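Local structure of Myo-inositol phosphohydrolase (Mitsuokella multacida, 4WU3) at residues N58-P61 with R62-M66; D366-V369 with K370-G373; I524-T527 with R528-A532. The protein probably removes phosphate groups from inositol polyphosphates, as a phytase built on the protein tyrosine phosphatase fold, and binds inositol-(1,3,4,5)-tetrakisphosphate. The protein carries 2 engineered substitutions. All coordinates share one frame; numbering follows the deposited sequence.

Contact 1: N58-P61 with R62-M66; sequences NQLP and RNFRM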
loop_
_atom_site.group_PDB
_atom_site.type_symbol
_atom_site.label_atom_id
_atom_site.label_comp_id
_atom_site.label_asym_id
_atom_site.label_seq_id
_atom_site.Cartn_x
_atom_site.Cartn_y
_atom_site.Cartn_z
ATOM N N ASN A 58 30.583 -3.254 22.767
ATOM C CA ASN A 58 31.720 -3.156 21.849
ATOM C C ASN A 58 31.671 -4.238 20.773
ATOM O O ASN A 58 32.198 -5.327 20.951
ATOM C CB ASN A 58 33.036 -3.232 22.616
ATOM C CG ASN A 58 34.245 -3.196 21.704
ATOM O OD1 ASN A 58 34.173 -2.721 20.572
ATOM N ND2 ASN A 58 35.371 -3.692 22.199
ATOM N N GLN A 59 31.031 -3.932 19.654
ATOM C CA GLN A 59 30.851 -4.918 18.597
ATOM C C GLN A 59 30.315 -4.234 17.346
ATOM O O GLN A 59 29.781 -3.123 17.414
ATOM C CB GLN A 59 29.857 -5.988 19.043
ATOM C CG GLN A 59 28.441 -5.448 19.194
ATOM C CD GLN A 59 27.442 -6.488 19.661
ATOM O OE1 GLN A 59 27.768 -7.664 19.817
ATOM N NE2 GLN A 59 26.207 -6.049 19.899
ATOM N N LEU A 60 30.449 -4.897 16.202
ATOM C CA LEU A 60 29.761 -4.458 15.007
ATOM C C LEU A 60 28.271 -4.672 15.231
ATOM O O LEU A 60 27.870 -5.647 15.866
ATOM C CB LEU A 60 30.225 -5.256 13.794
ATOM C CG LEU A 60 31.623 -4.967 13.270
ATOM C CD1 LEU A 60 31.907 -5.844 12.063
ATOM C CD2 LEU A 60 31.781 -3.498 12.900
ATOM N N PRO A 61 27.439 -3.763 14.712
ATOM C CA PRO A 61 26.009 -3.902 14.916
ATOM C C PRO A 61 25.371 -4.957 14.030
ATOM O O PRO A 61 26.010 -5.517 13.150
ATOM C CB PRO A 61 25.470 -2.529 14.554
ATOM C CG PRO A 61 26.423 -2.010 13.535
ATOM C CD PRO A 61 27.772 -2.566 13.918
ATOM N N ARG A 62 24.093 -5.190 14.295
ATOM C CA ARG A 62 23.232 -6.090 13.555
ATOM C C ARG A 62 23.255 -5.832 12.052
ATOM O O ARG A 62 23.171 -4.693 11.601
ATOM C CB ARG A 62 21.810 -5.915 14.103
ATOM C CG ARG A 62 20.712 -6.691 13.396
ATOM C CD ARG A 62 19.368 -6.341 14.007
ATOM N NE ARG A 62 18.274 -7.117 13.428
ATOM C CZ ARG A 62 16.997 -6.765 13.497
ATOM N NH1 ARG A 62 16.645 -5.648 14.119
ATOM N NH2 ARG A 62 16.072 -7.527 12.946
ATOM N N ASN A 63 23.379 -6.911 11.287
ATOM C CA ASN A 63 23.312 -6.859 9.832
ATOM C C ASN A 63 24.363 -5.976 9.198
ATOM O O ASN A 63 24.157 -5.450 8.108
ATOM C CB ASN A 63 21.913 -6.409 9.382
ATOM C CG ASN A 63 20.882 -7.494 9.582
ATOM O OD1 ASN A 63 21.182 -8.677 9.401
ATOM N ND2 ASN A 63 19.672 -7.108 9.985
ATOM N N PHE A 64 25.494 -5.815 9.862
ATOM C CA PHE A 64 26.575 -5.050 9.270
ATOM C C PHE A 64 27.108 -5.757 8.021
ATOM O O PHE A 64 27.325 -6.964 8.028
ATOM C CB PHE A 64 27.727 -4.852 10.250
ATOM C CG PHE A 64 28.883 -4.116 9.645
ATOM C CD1 PHE A 64 28.924 -2.730 9.659
ATOM C CD2 PHE A 64 29.897 -4.803 9.013
ATOM C CE1 PHE A 64 29.965 -2.051 9.070
ATOM C CE2 PHE A 64 30.941 -4.124 8.427
ATOM C CZ PHE A 64 30.974 -2.749 8.450
ATOM N N ARG A 65 27.325 -5.011 6.949
ATOM C CA ARG A 65 28.057 -5.552 5.812
ATOM C C ARG A 65 28.749 -4.443 5.061
ATOM O O ARG A 65 28.333 -3.289 5.111
ATOM C CB ARG A 65 27.150 -6.332 4.860
ATOM C CG ARG A 65 26.138 -5.493 4.080
ATOM C CD ARG A 65 24.883 -5.238 4.899
ATOM N NE ARG A 65 23.722 -4.954 4.064
ATOM C CZ ARG A 65 22.508 -4.695 4.542
ATOM N NH1 ARG A 65 22.292 -4.670 5.843
ATOM N NH2 ARG A 65 21.509 -4.452 3.722
ATOM N N MET A 66 29.839 -4.801 4.399
ATOM C CA MET A 66 30.513 -3.900 3.498
ATOM C C MET A 66 30.232 -4.359 2.080
ATOM O O MET A 66 29.960 -5.527 1.844
ATOM C CB MET A 66 32.008 -3.894 3.781
ATOM C CG MET A 66 32.350 -3.054 5.001
ATOM S SD MET A 66 34.021 -3.300 5.561
ATOM C CE MET A 66 34.983 -2.862 4.117
#
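Leu60 and Phe64, four residues apart, meet through the leucine's two methyl groups and the aromatic ring. CD2 of Leu60 stands over the ring: it is 4.3 Å from the centroid of the Phe64 ring and the line between them departs by only 5° from the ring normal, which makes this a CH-pi contact over the face. The other methyl, CD1 of Leu60, lies above the same face but displaced toward the CD2-CE2 bond, 3.8 Å from Phe64 CD2. With CG anti to the backbone N (chi1 177°), the Phe64 ring is carried beside the Leu60 methyls. Pro61 adds a looser apolar approach, its CD being 4.3 Å from Phe64 CB.

The backbone brings these groups together by reversing direction. Pro61 to Phe64 form a type II beta turn, with Arg62 and Asn63 filling its two central positions. The closing bond is weak: Phe64 N lies 3.3 Å from Pro61 O, with an N-H...O angle of 140°. A second bond ties the turn to the strand that follows: Arg65 NH1 donates to Asn63 O over 3.0 Å; this oxygen lies close to the guanidinium plane, and the nitrogen lies in the carbonyl plane. The same NH1 also bonds to Gly245 O, while Asn63 ND2 is held by Ala244 O. Helix 99-108 packs against the apolar side through Ile105 and Lys108.

Arg62 extends away from the turn, its side chain about 8 Å from a bound inositol tetrakisphosphate. Structurally, this is a type II turn leading into edge strand 65-66 of a five-stranded mixed sheet, in the alpha/beta architecture of a PTP-like phytase.

Contact 2: D366-V369 with K370-G373; sequences DVNV and KKTG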
loop_
_atom_site.group_PDB
_atom_site.type_symbol
_atom_site.label_atom_id
_atom_site.label_comp_id
_atom_site.label_asym_id
_atom_site.label_seq_id
_atom_site.Cartn_x
_atom_site.Cartn_y
_atom_site.Cartn_z
ATOM N N ASP A 366 -16.565 37.164 24.695
ATOM C CA ASP A 366 -16.884 35.814 24.243
ATOM C C ASP A 366 -15.725 34.839 24.466
ATOM O O ASP A 366 -15.469 33.969 23.629
ATOM C CB ASP A 366 -17.273 35.837 22.764
ATOM C CG ASP A 366 -16.173 36.419 21.874
ATOM O OD1 ASP A 366 -15.938 37.644 21.903
ATOM O OD2 ASP A 366 -15.549 35.644 21.129
ATOM N N VAL A 367 -15.057 34.966 25.609
ATOM C CA VAL A 367 -13.923 34.110 25.952
ATOM C C VAL A 367 -14.291 32.627 25.925
ATOM O O VAL A 367 -15.294 32.213 26.504
ATOM C CB VAL A 367 -13.362 34.452 27.350
ATOM C CG1 VAL A 367 -12.268 33.467 27.751
ATOM C CG2 VAL A 367 -12.830 35.877 27.382
ATOM N N ASN A 368 -13.478 31.837 25.232
ATOM C CA ASN A 368 -13.619 30.381 25.224
ATOM C C ASN A 368 -12.327 29.758 25.723
ATOM O O ASN A 368 -11.356 29.667 24.981
ATOM C CB ASN A 368 -13.932 29.880 23.813
ATOM C CG ASN A 368 -14.220 28.387 23.767
ATOM O OD1 ASN A 368 -13.963 27.655 24.726
ATOM N ND2 ASN A 368 -14.746 27.925 22.637
ATOM N N VAL A 369 -12.317 29.348 26.987
ATOM C CA VAL A 369 -11.105 28.846 27.625
ATOM C C VAL A 369 -10.541 27.646 26.880
ATOM O O VAL A 369 -9.338 27.389 26.934
ATOM C CB VAL A 369 -11.349 28.451 29.096
ATOM C CG1 VAL A 369 -10.092 27.850 29.712
ATOM C CG2 VAL A 369 -11.799 29.663 29.898
ATOM N N LYS A 370 -11.397 26.916 26.176
ATOM C CA LYS A 370 -10.940 25.720 25.474
ATOM C C LYS A 370 -10.136 26.051 24.221
ATOM O O LYS A 370 -9.443 25.192 23.685
ATOM C CB LYS A 370 -12.119 24.807 25.162
ATOM C CG LYS A 370 -12.619 24.095 26.409
ATOM C CD LYS A 370 -13.775 23.163 26.115
ATOM C CE LYS A 370 -15.059 23.942 25.914
ATOM N NZ LYS A 370 -16.205 23.023 25.669
ATOM N N LYS A 371 -10.197 27.306 23.788
ATOM C CA LYS A 371 -9.400 27.770 22.662
ATOM C C LYS A 371 -8.223 28.629 23.102
ATOM O O LYS A 371 -7.598 29.315 22.278
ATOM C CB LYS A 371 -10.274 28.538 21.674
ATOM C CG LYS A 371 -11.207 27.625 20.904
ATOM C CD LYS A 371 -12.155 28.395 20.008
ATOM C CE LYS A 371 -12.993 27.426 19.190
ATOM N NZ LYS A 371 -14.068 28.121 18.442
ATOM N N THR A 372 -7.920 28.588 24.399
ATOM C CA THR A 372 -6.756 29.285 24.935
ATOM C C THR A 372 -5.619 28.264 25.061
ATOM O O THR A 372 -5.373 27.505 24.123
ATOM C CB THR A 372 -7.058 30.009 26.276
ATOM O OG1 THR A 372 -7.429 29.067 27.289
ATOM C CG2 THR A 372 -8.199 31.006 26.103
ATOM N N GLY A 373 -4.926 28.239 26.193
ATOM C CA GLY A 373 -3.786 27.346 26.369
ATOM C C GLY A 373 -2.959 27.708 27.585
ATOM O O GLY A 373 -3.448 28.382 28.497
#
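Val369 O takes two bonds from Thr372, one from the side chain and one from the backbone. Thr372 OG1 donates to Val369 O at 2.6 Å, tilted 22° from the carbonyl plane, whereas Thr372 N approaches Val369 O at 3.1 Å from well above that plane. The hydroxyl can reach back because it sits between the backbone N and carbonyl carbon of its own residue (chi1 63°). One residue earlier, Asn368 is used twice as an acceptor. Its backbone O receives Lys371 N at 2.9 Å with an N-H...O angle of 156°, and its side-chain OD1 receives Lys370 N at 3.0 Å.

The last of these bonds makes an Asx turn: Asn368 OD1 reaches forward to the N-H two residues ahead, at the start of the short 3-10 turn, and the two i to i+3 backbone bonds confirm the 3-10 pitch.

Packing around this polar frame is made of aliphatic segments. The two ends of the Asn368 amide each meet a different lysine chain, crossing it obliquely, with OD1 of Asn368 3.4 Å from Lys370 CB and ND2 of Asn368 3.7 Å from Lys371 CD. On the threonine side, Thr372 CG2 comes within 3.6 Å of Asn368 O. Helix 564-573 borders the loop: Tyr572 touches Thr372 and bonds through its hydroxyl to Asn368 N, and Leu573 meets Val367. The Lys371 side chain is about 9 Å from a bound inositol tetrakisphosphate.

Contact 3: I524-T527 with R528-A532; sequences INFT and RTMPA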
loop_
_atom_site.group_PDB
_atom_site.type_symbol
_atom_site.label_atom_id
_atom_site.label_comp_id
_atom_site.label_asym_id
_atom_site.label_seq_id
_atom_site.Cartn_x
_atom_site.Cartn_y
_atom_site.Cartn_z
ATOM N N ILE A 524 12.221 41.939 12.891
ATOM C CA ILE A 524 13.043 42.576 13.914
ATOM C C ILE A 524 13.903 43.675 13.285
ATOM O O ILE A 524 13.978 44.804 13.787
ATOM C CB ILE A 524 13.906 41.540 14.644
ATOM C CG1 ILE A 524 12.987 40.608 15.444
ATOM C CG2 ILE A 524 14.938 42.214 15.544
ATOM C CD1 ILE A 524 13.671 39.380 15.984
ATOM N N ASN A 525 14.517 43.353 12.160
ATOM C CA ASN A 525 15.245 44.348 11.412
ATOM C C ASN A 525 14.347 45.542 11.091
ATOM O O ASN A 525 14.741 46.683 11.292
ATOM C CB ASN A 525 15.838 43.729 10.150
ATOM C CG ASN A 525 16.947 42.745 10.465
ATOM O OD1 ASN A 525 17.477 42.720 11.580
ATOM N ND2 ASN A 525 17.307 41.933 9.485
ATOM N N PHE A 526 13.130 45.288 10.625
ATOM C CA PHE A 526 12.203 46.383 10.357
ATOM C C PHE A 526 12.035 47.250 11.594
ATOM O O PHE A 526 12.075 48.470 11.492
ATOM C CB PHE A 526 10.839 45.863 9.891
ATOM C CG PHE A 526 9.804 46.941 9.719
ATOM C CD1 PHE A 526 9.685 47.613 8.540
ATOM C CD2 PHE A 526 8.951 47.273 10.736
ATOM C CE1 PHE A 526 8.734 48.604 8.376
ATOM C CE2 PHE A 526 8.004 48.265 10.578
ATOM C CZ PHE A 526 7.897 48.935 9.395
ATOM N N THR A 527 11.852 46.634 12.764
ATOM C CA THR A 527 11.587 47.415 13.971
ATOM C C THR A 527 12.779 48.260 14.382
ATOM O O THR A 527 12.611 49.280 15.031
ATOM C CB THR A 527 11.195 46.554 15.200
ATOM O OG1 THR A 527 12.272 45.670 15.542
ATOM C CG2 THR A 527 9.928 45.765 14.938
ATOM N N ARG A 528 13.984 47.836 14.032
ATOM C CA ARG A 528 15.173 48.583 14.433
ATOM C C ARG A 528 15.299 49.940 13.742
ATOM O O ARG A 528 15.878 50.862 14.299
ATOM C CB ARG A 528 16.412 47.800 14.087
ATOM C CG ARG A 528 16.548 46.444 14.722
ATOM C CD ARG A 528 17.814 45.943 14.085
ATOM N NE ARG A 528 18.115 44.538 14.177
ATOM C CZ ARG A 528 18.581 43.975 15.273
ATOM N NH1 ARG A 528 18.748 44.697 16.381
ATOM N NH2 ARG A 528 18.853 42.696 15.250
ATOM N N THR A 529 14.786 50.050 12.520
ATOM C CA THR A 529 14.981 51.252 11.707
ATOM C C THR A 529 13.700 52.066 11.550
ATOM O O THR A 529 13.727 53.153 10.978
ATOM C CB THR A 529 15.445 50.886 10.292
ATOM O OG1 THR A 529 14.383 50.243 9.593
ATOM C CG2 THR A 529 16.522 49.922 10.323
ATOM N N MET A 530 12.571 51.543 12.021
ATOM C CA MET A 530 11.315 52.229 11.798
ATOM C C MET A 530 11.291 53.521 12.606
ATOM O O MET A 530 11.941 53.628 13.646
ATOM C CB MET A 530 10.117 51.338 12.140
ATOM C CG MET A 530 9.841 51.160 13.623
ATOM S SD MET A 530 8.570 49.900 13.886
ATOM C CE MET A 530 8.336 50.066 15.640
ATOM N N PRO A 531 10.557 54.518 12.111
ATOM C CA PRO A 531 10.515 55.803 12.796
ATOM C C PRO A 531 9.909 55.685 14.170
ATOM O O PRO A 531 9.089 54.800 14.404
ATOM C CB PRO A 531 9.583 56.653 11.923
ATOM C CG PRO A 531 9.499 55.950 10.617
ATOM C CD PRO A 531 9.721 54.496 10.901
ATOM N N ALA A 532 10.297 56.574 15.076
ATOM C CA ALA A 532 9.671 56.587 16.383
ATOM C C ALA A 532 8.201 56.935 16.228
ATOM O O ALA A 532 7.787 57.603 15.274
ATOM C CB ALA A 532 10.371 57.560 17.328
HETATM O O HOH W 1 17.274 40.375 13.332
HETATM O O HOH W 2 13.078 51.857 15.638
#
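Met530 and Phe526 form a Met-aromatic contact just where helix 517-529 ends, an apolar meeting in an otherwise polar arrangement. The sulfur stands oblique to the ring: SD of Met530 lies 4.8 Å from the centroid of the Phe526 ring and 58° off its normal. Its nearest ring atom is Phe526 CE2, 3.7 Å from Met530 SD, while Met530 CB comes over one face. Met530 is the first residue to leave helical backbone angles, and its CG, placed between its own N and carbonyl carbon (chi1 76°), starts an extended chain that crosses Phe526 at about a right angle. Tyr417 meets the same ring edge-to-face, and Leu536 of strand 535-539 touches both residues.

Arg528 runs alongside Asn525 in the same direction. Its NE donates to Asn525 OD1 over 3.2 Å in an almost straight bond (176°), with the acceptor at the guanidinium edge and in the guanidinium plane. Ile524 CG2 lies over one guanidinium face, offset toward its rim. The outer NH2 is held by Phe618 O, and a water donates to Asn525 OD1 while making a weak bond to that NH2.

Ile524 O carries two bonds: Thr527 OG1 reaches it at 2.6 Å on a lone pair in the carbonyl plane, and Arg528 N at 3.0 Å almost along the C=O direction. Past them the helix closes on weak bonds, Thr529 N and Met530 N both pointing to Phe526 O.

The chemistry therefore divides by side. Phe526 and Met530 pack inward on the sheet, while the bonds to Asn525 OD1 and Phe618 O would limit rotation of the arginine's guanidinium. Partial negative charge on Asn525 OD1 and Phe618 O would be expected to stabilise the guanidinium cation.

All three are local surface contacts, yet each joins different elements. Contact 1 leads into edge strand 65-66 beside helix 99-108, contact 2 is a short 3-10 turn in a loop beside helix 564-573, and contact 3 ends helix 517-529 against strand 535-539. Contacts 1 and 2 lie on opposite sides of the chain's centre, about 54 Å apart between centres, and have basic side chains about 8 Å and about 9 Å, respectively, from a bound inositol tetrakisphosphate. Chemically, contact 1 relies on an aromatic face and a weakly closed turn, contact 2 on main-chain and Asx-turn hydrogen bonds beside exposed lysines, and contact 3 combines sulfur-aromatic packing with an arginine-amide bond.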